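SsDNA binding protein (Aeropyrum pernix, PDB 4PSN) binds single-stranded DNA, probably entrapping it in a tunnel system formed between its subunits. Local coordinates at residues T125-G130 against V138-Y143; V148-V153 against E215-V220. One frame throughout, in Å; residues are numbered along the deposited sequence.

Contact 1 (T125-G130 against V138-Y143)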
loop_
_atom_site.group_PDB
_atom_site.type_symbol
_atom_site.label_atom_id
_atom_site.label_comp_id
_atom_site.label_asym_id
_atom_site.label_seq_id
_atom_site.Cartn_x
_atom_site.Cartn_y
_atom_site.Cartn_z
ATOM N N THR C 125 -0.029 20.358 30.316
ATOM C CA THR C 125 -0.533 21.557 30.987
ATOM C C THR C 125 -1.867 21.940 30.326
ATOM O O THR C 125 -2.220 21.391 29.296
ATOM C CB THR C 125 0.473 22.718 30.895
ATOM O OG1 THR C 125 0.672 23.081 29.521
ATOM C CG2 THR C 125 1.833 22.322 31.526
ATOM N N VAL C 126 -2.614 22.861 30.912
ATOM C CA VAL C 126 -3.910 23.234 30.360
ATOM C C VAL C 126 -4.112 24.724 30.482
ATOM O O VAL C 126 -3.448 25.391 31.283
ATOM C CB VAL C 126 -5.100 22.556 31.095
ATOM C CG1 VAL C 126 -5.034 21.033 30.971
ATOM C CG2 VAL C 126 -5.154 22.995 32.546
ATOM N N GLU C 127 -5.037 25.240 29.685
ATOM C CA GLU C 127 -5.475 26.619 29.830
ATOM C C GLU C 127 -6.970 26.633 29.576
ATOM O O GLU C 127 -7.435 26.040 28.588
ATOM C CB GLU C 127 -4.748 27.516 28.824
ATOM C CG GLU C 127 -4.688 28.982 29.236
ATOM C CD GLU C 127 -3.942 29.197 30.554
ATOM O OE1 GLU C 127 -4.604 29.470 31.584
ATOM O OE2 GLU C 127 -2.693 29.096 30.557
ATOM N N LYS C 128 -7.716 27.281 30.468
ATOM C CA LYS C 128 -9.157 27.403 30.323
ATOM C C LYS C 128 -9.505 28.175 29.050
ATOM O O LYS C 128 -8.916 29.222 28.759
ATOM C CB LYS C 128 -9.782 28.077 31.553
ATOM C CG LYS C 128 -11.304 28.233 31.461
ATOM C CD LYS C 128 -11.946 28.466 32.826
ATOM C CE LYS C 128 -11.179 29.482 33.658
ATOM N NZ LYS C 128 -11.837 29.763 34.979
ATOM N N VAL C 129 -10.432 27.621 28.277
ATOM C CA VAL C 129 -10.939 28.259 27.069
ATOM C C VAL C 129 -12.235 29.008 27.344
ATOM O O VAL C 129 -12.409 30.143 26.914
ATOM C CB VAL C 129 -11.261 27.220 25.980
ATOM C CG1 VAL C 129 -11.853 27.910 24.746
ATOM C CG2 VAL C 129 -10.032 26.430 25.620
ATOM N N GLY C 130 -13.166 28.358 28.035
ATOM C CA GLY C 130 -14.465 28.962 28.283
ATOM C C GLY C 130 -15.483 27.961 28.796
ATOM O O GLY C 130 -15.136 26.830 29.123
ATOM N N VAL C 138 -14.394 24.088 29.407
ATOM C CA VAL C 138 -13.502 23.574 28.370
ATOM C C VAL C 138 -12.079 24.108 28.524
ATOM O O VAL C 138 -11.876 25.311 28.694
ATOM C CB VAL C 138 -14.037 23.896 26.958
ATOM C CG1 VAL C 138 -12.988 23.589 25.887
ATOM C CG2 VAL C 138 -15.316 23.108 26.699
ATOM N N TYR C 139 -11.113 23.197 28.475
ATOM C CA TYR C 139 -9.699 23.538 28.585
ATOM C C TYR C 139 -8.973 23.079 27.345
ATOM O O TYR C 139 -9.259 22.003 26.806
ATOM C CB TYR C 139 -9.046 22.830 29.784
ATOM C CG TYR C 139 -9.645 23.201 31.098
ATOM C CD1 TYR C 139 -9.060 24.172 31.910
ATOM C CD2 TYR C 139 -10.802 22.589 31.529
ATOM C CE1 TYR C 139 -9.619 24.518 33.119
ATOM C CE2 TYR C 139 -11.359 22.920 32.719
ATOM C CZ TYR C 139 -10.774 23.890 33.511
ATOM O OH TYR C 139 -11.360 24.205 34.709
ATOM N N ARG C 140 -8.031 23.895 26.888
ATOM C CA ARG C 140 -7.039 23.422 25.935
ATOM C C ARG C 140 -5.949 22.634 26.663
ATOM O O ARG C 140 -5.545 22.992 27.774
ATOM C CB ARG C 140 -6.380 24.599 25.207
ATOM C CG ARG C 140 -7.215 25.216 24.091
ATOM C CD ARG C 140 -6.364 26.186 23.263
ATOM N NE ARG C 140 -5.360 26.855 24.093
ATOM C CZ ARG C 140 -5.541 28.028 24.699
ATOM N NH1 ARG C 140 -6.691 28.680 24.562
ATOM N NH2 ARG C 140 -4.568 28.558 25.445
ATOM N N ILE C 141 -5.481 21.563 26.038
ATOM C CA ILE C 141 -4.361 20.796 26.570
ATOM C C ILE C 141 -3.120 21.095 25.739
ATOM O O ILE C 141 -3.190 21.154 24.520
ATOM C CB ILE C 141 -4.649 19.293 26.527
ATOM C CG1 ILE C 141 -5.953 18.976 27.274
ATOM C CG2 ILE C 141 -3.510 18.514 27.159
ATOM C CD1 ILE C 141 -6.380 17.510 27.151
HETATM N N MSE C 142 -1.990 21.288 26.413
HETATM C CA MSE C 142 -0.722 21.560 25.771
HETATM C C MSE C 142 0.333 20.546 26.168
HETATM O O MSE C 142 0.311 20.011 27.271
HETATM C CB MSE C 142 -0.240 22.915 26.254
HETATM C CG MSE C 142 -1.305 23.593 27.041
HETATM SE SE MSE C 142 -1.987 25.053 26.019
HETATM C CE MSE C 142 -0.551 26.253 26.467
ATOM N N TYR C 143 1.273 20.326 25.261
ATOM C CA TYR C 143 2.441 19.505 25.493
ATOM C C TYR C 143 3.600 20.293 24.866
ATOM O O TYR C 143 3.502 20.739 23.720
ATOM C CB TYR C 143 2.295 18.130 24.813
ATOM C CG TYR C 143 3.425 17.210 25.196
ATOM C CD1 TYR C 143 3.636 16.888 26.531
ATOM C CD2 TYR C 143 4.317 16.709 24.244
ATOM C CE1 TYR C 143 4.675 16.077 26.913
ATOM C CE2 TYR C 143 5.381 15.878 24.624
ATOM C CZ TYR C 143 5.540 15.568 25.969
ATOM O OH TYR C 143 6.558 14.766 26.407
#
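An antiparallel beta hairpin brings Thr125 to Gly130 alongside Val138 to Tyr143, the two segment axes running at 146° between their N-to-C directions. Thr125-Met142 and Glu127-Arg140 are hydrogen-bonded pairs with the non-hydrogen-bonded pair Val126-Ile141 between them; Gly130-Val138 is the third hydrogen-bonded pair, one residue out of step. In each of the first two pairs both amides donate to the facing carbonyl, the shortest bond being Arg140 N to Glu127 O at 2.8 Å. After Lys128 the pattern slips. Val129 N meets Val138 O at 2.8 Å, the next amide, Gly130 N, makes a weak bond to the same oxygen, and Val138 N closes on Gly130 O. With Val129 and Gly130 both facing Val138, this is a classic beta bulge, set in strand 125-131, one of the two outer strands of the six-stranded antiparallel sheet within this chain.

One face of the hairpin carries Val126, Lys128, Tyr139 and Ile141. Here CD1 of the Tyr139 ring lies 3.6 Å from Lys128 CA, with Val126 CG2 also against the ring. Val126, Tyr139 and Ile141 all touch helix 186-198, whose Asp187 hydrogen-bonds Tyr139 OH through OD1 and forms a salt bridge with Lys128 NZ through OD2.

On the other face Thr125 and Glu127 are exposed, Arg140 and Met142 partly so, whereas Val138 at the bulge is buried against Ile216 and Leu217 of helix 206-218. Met142, a selenomethionine, crosses Thr125 at about a right angle; its CG almost eclipses its own backbone N (chi1 -9°), and the packing is tight, Thr125 OG1 standing 3.2 Å from Met142 CG. Arg140 NH2 lies against CB and CG of Glu127, whose carboxylate does not touch the guanidinium; Arg140 NE makes a long, weak ion pair with Asp147. At the bulge, Val129 CG2 presses on Arg140 CG at 3.4 Å.

Contact 2 (V148-V153 against E215-V220)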
loop_
_atom_site.group_PDB
_atom_site.type_symbol
_atom_site.label_atom_id
_atom_site.label_comp_id
_atom_site.label_asym_id
_atom_site.label_seq_id
_atom_site.Cartn_x
_atom_site.Cartn_y
_atom_site.Cartn_z
ATOM N N VAL C 148 -2.304 20.661 21.877
ATOM C CA VAL C 148 -2.357 19.297 21.323
ATOM C C VAL C 148 -3.729 18.652 21.579
ATOM O O VAL C 148 -3.993 17.534 21.135
ATOM C CB VAL C 148 -1.243 18.383 21.909
ATOM C CG1 VAL C 148 0.169 18.869 21.492
ATOM C CG2 VAL C 148 -1.387 18.295 23.445
ATOM N N GLY C 149 -4.613 19.353 22.272
ATOM C CA GLY C 149 -5.874 18.715 22.628
ATOM C C GLY C 149 -6.844 19.560 23.420
ATOM O O GLY C 149 -6.689 20.770 23.538
ATOM N N ALA C 150 -7.861 18.908 23.974
ATOM C CA ALA C 150 -8.886 19.603 24.732
ATOM C C ALA C 150 -9.533 18.663 25.724
ATOM O O ALA C 150 -9.547 17.447 25.529
ATOM C CB ALA C 150 -9.961 20.191 23.801
ATOM N N LEU C 151 -10.108 19.250 26.761
ATOM C CA LEU C 151 -10.701 18.488 27.827
ATOM C C LEU C 151 -11.995 19.193 28.130
ATOM O O LEU C 151 -12.050 20.407 28.060
ATOM C CB LEU C 151 -9.778 18.599 29.030
ATOM C CG LEU C 151 -10.140 17.817 30.264
ATOM C CD1 LEU C 151 -9.229 16.621 30.328
ATOM C CD2 LEU C 151 -9.951 18.696 31.468
ATOM N N ILE C 152 -13.034 18.450 28.476
ATOM C CA ILE C 152 -14.269 19.090 28.888
ATOM C C ILE C 152 -14.709 18.543 30.232
ATOM O O ILE C 152 -14.700 17.339 30.467
ATOM C CB ILE C 152 -15.386 18.931 27.824
ATOM C CG1 ILE C 152 -16.685 19.592 28.301
ATOM C CG2 ILE C 152 -15.617 17.446 27.478
ATOM C CD1 ILE C 152 -17.686 19.787 27.149
ATOM N N VAL C 153 -15.086 19.444 31.123
ATOM C CA VAL C 153 -15.445 19.071 32.477
ATOM C C VAL C 153 -16.882 19.469 32.782
ATOM O O VAL C 153 -17.265 20.638 32.643
ATOM C CB VAL C 153 -14.516 19.780 33.487
ATOM C CG1 VAL C 153 -14.941 19.446 34.936
ATOM C CG2 VAL C 153 -13.079 19.349 33.237
ATOM N N GLU C 215 -14.824 18.557 18.380
ATOM C CA GLU C 215 -16.187 18.581 18.883
ATOM C C GLU C 215 -16.227 19.289 20.236
ATOM O O GLU C 215 -17.187 19.987 20.550
ATOM C CB GLU C 215 -16.776 17.182 19.031
ATOM C CG GLU C 215 -18.193 17.229 19.608
ATOM C CD GLU C 215 -18.827 15.859 19.818
ATOM O OE1 GLU C 215 -18.193 14.839 19.462
ATOM O OE2 GLU C 215 -19.967 15.809 20.344
ATOM N N ILE C 216 -15.191 19.095 21.041
ATOM C CA ILE C 216 -15.130 19.784 22.328
ATOM C C ILE C 216 -14.890 21.273 22.126
ATOM O O ILE C 216 -15.555 22.102 22.719
ATOM C CB ILE C 216 -14.009 19.224 23.222
ATOM C CG1 ILE C 216 -14.371 17.826 23.722
ATOM C CG2 ILE C 216 -13.739 20.190 24.379
ATOM C CD1 ILE C 216 -13.258 17.183 24.568
ATOM N N LEU C 217 -13.925 21.636 21.297
ATOM C CA LEU C 217 -13.690 23.059 21.087
ATOM C C LEU C 217 -14.896 23.783 20.458
ATOM O O LEU C 217 -15.142 24.951 20.752
ATOM C CB LEU C 217 -12.404 23.295 20.280
ATOM C CG LEU C 217 -11.121 22.910 21.021
ATOM C CD1 LEU C 217 -9.922 23.033 20.110
ATOM C CD2 LEU C 217 -10.937 23.756 22.315
ATOM N N SER C 218 -15.649 23.089 19.609
ATOM C CA SER C 218 -16.812 23.695 18.956
ATOM C C SER C 218 -17.925 24.050 19.949
ATOM O O SER C 218 -18.768 24.896 19.663
ATOM C CB SER C 218 -17.364 22.789 17.843
ATOM O OG SER C 218 -18.069 21.687 18.386
ATOM N N LEU C 219 -17.929 23.409 21.113
ATOM C CA LEU C 219 -18.969 23.671 22.106
ATOM C C LEU C 219 -18.749 24.978 22.839
ATOM O O LEU C 219 -19.649 25.465 23.517
ATOM C CB LEU C 219 -19.044 22.541 23.130
ATOM C CG LEU C 219 -19.449 21.210 22.527
ATOM C CD1 LEU C 219 -19.376 20.097 23.570
ATOM C CD2 LEU C 219 -20.855 21.362 21.980
ATOM N N VAL C 220 -17.557 25.551 22.723
ATOM C CA VAL C 220 -17.252 26.717 23.539
ATOM C C VAL C 220 -18.005 27.954 23.075
ATOM O O VAL C 220 -18.031 28.263 21.881
ATOM C CB VAL C 220 -15.764 27.035 23.570
ATOM C CG1 VAL C 220 -15.523 28.219 24.474
ATOM C CG2 VAL C 220 -14.976 25.835 24.043
#
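Ala150 and Ile152 receive the side chain of Ile216 on one face of the C-terminal sheet, where the C-terminal part of helix 206-218 and the residues after it pack against strand 146-155. This is the tight part of the contact. Both branches of Ile216 touch both residues: CG2, anti to its backbone N, sits 3.8 Å from Ala150 CB and 4.0 Å from Ile152 CB, while CD1 lies 3.8 Å from Ile152 CG2 and equally close to the Ala150 carbonyl oxygen. The two isoleucines approach obliquely, and both they and Ala150 are buried. Leu151, between Ala150 and Ile152 in the strand, points its CB away from the helix and packs against Val190 and Phe198 of helix 186-198, so the sheet is sandwiched between two helices.

The flanks are looser. Partly exposed Leu217 sends CD2 to 4.0 Å from Ala150 CB. At the other flank Leu219 crosses Ile152 at about a right angle, with a meeting only of branch ends, Leu219 CD1 to Ile152 CD1 at 4.0 Å. Arg176 of another copy of the protein packs on both residues and partly covers this flank; an imidazole, probably from the crystallisation liquor, lies about 4 Å from the Leu219 side chain (nearest atoms).

No hydrogen bond crosses between the segments: aliphatic carbons make every close side-chain pairing, so cohesion here rests on van der Waals contact and burial of apolar surface, 260 Å² in all.

From the N terminus, the chain first closes contact 1, a short loop in which seven residues separate 125-130 from 138-143. It then turns into strand 146-155, which opens contact 2; 61 residues separate 148-153 from 215-220, and strands 159-166 and 172-180 and helix 186-198 lie inside that loop. The two contacts are therefore in series, neither nested nor crossed, with centres 8 Å apart. They are joined through the sheet: Val148 N lies 2.8 Å from Ile141 O and Leu151 N 2.9 Å from Tyr139 O, both probable hydrogen bonds. A second link runs through Val138 CG1, 3.5 Å from Val220 CG2, tying the hairpin to the chain following the helix.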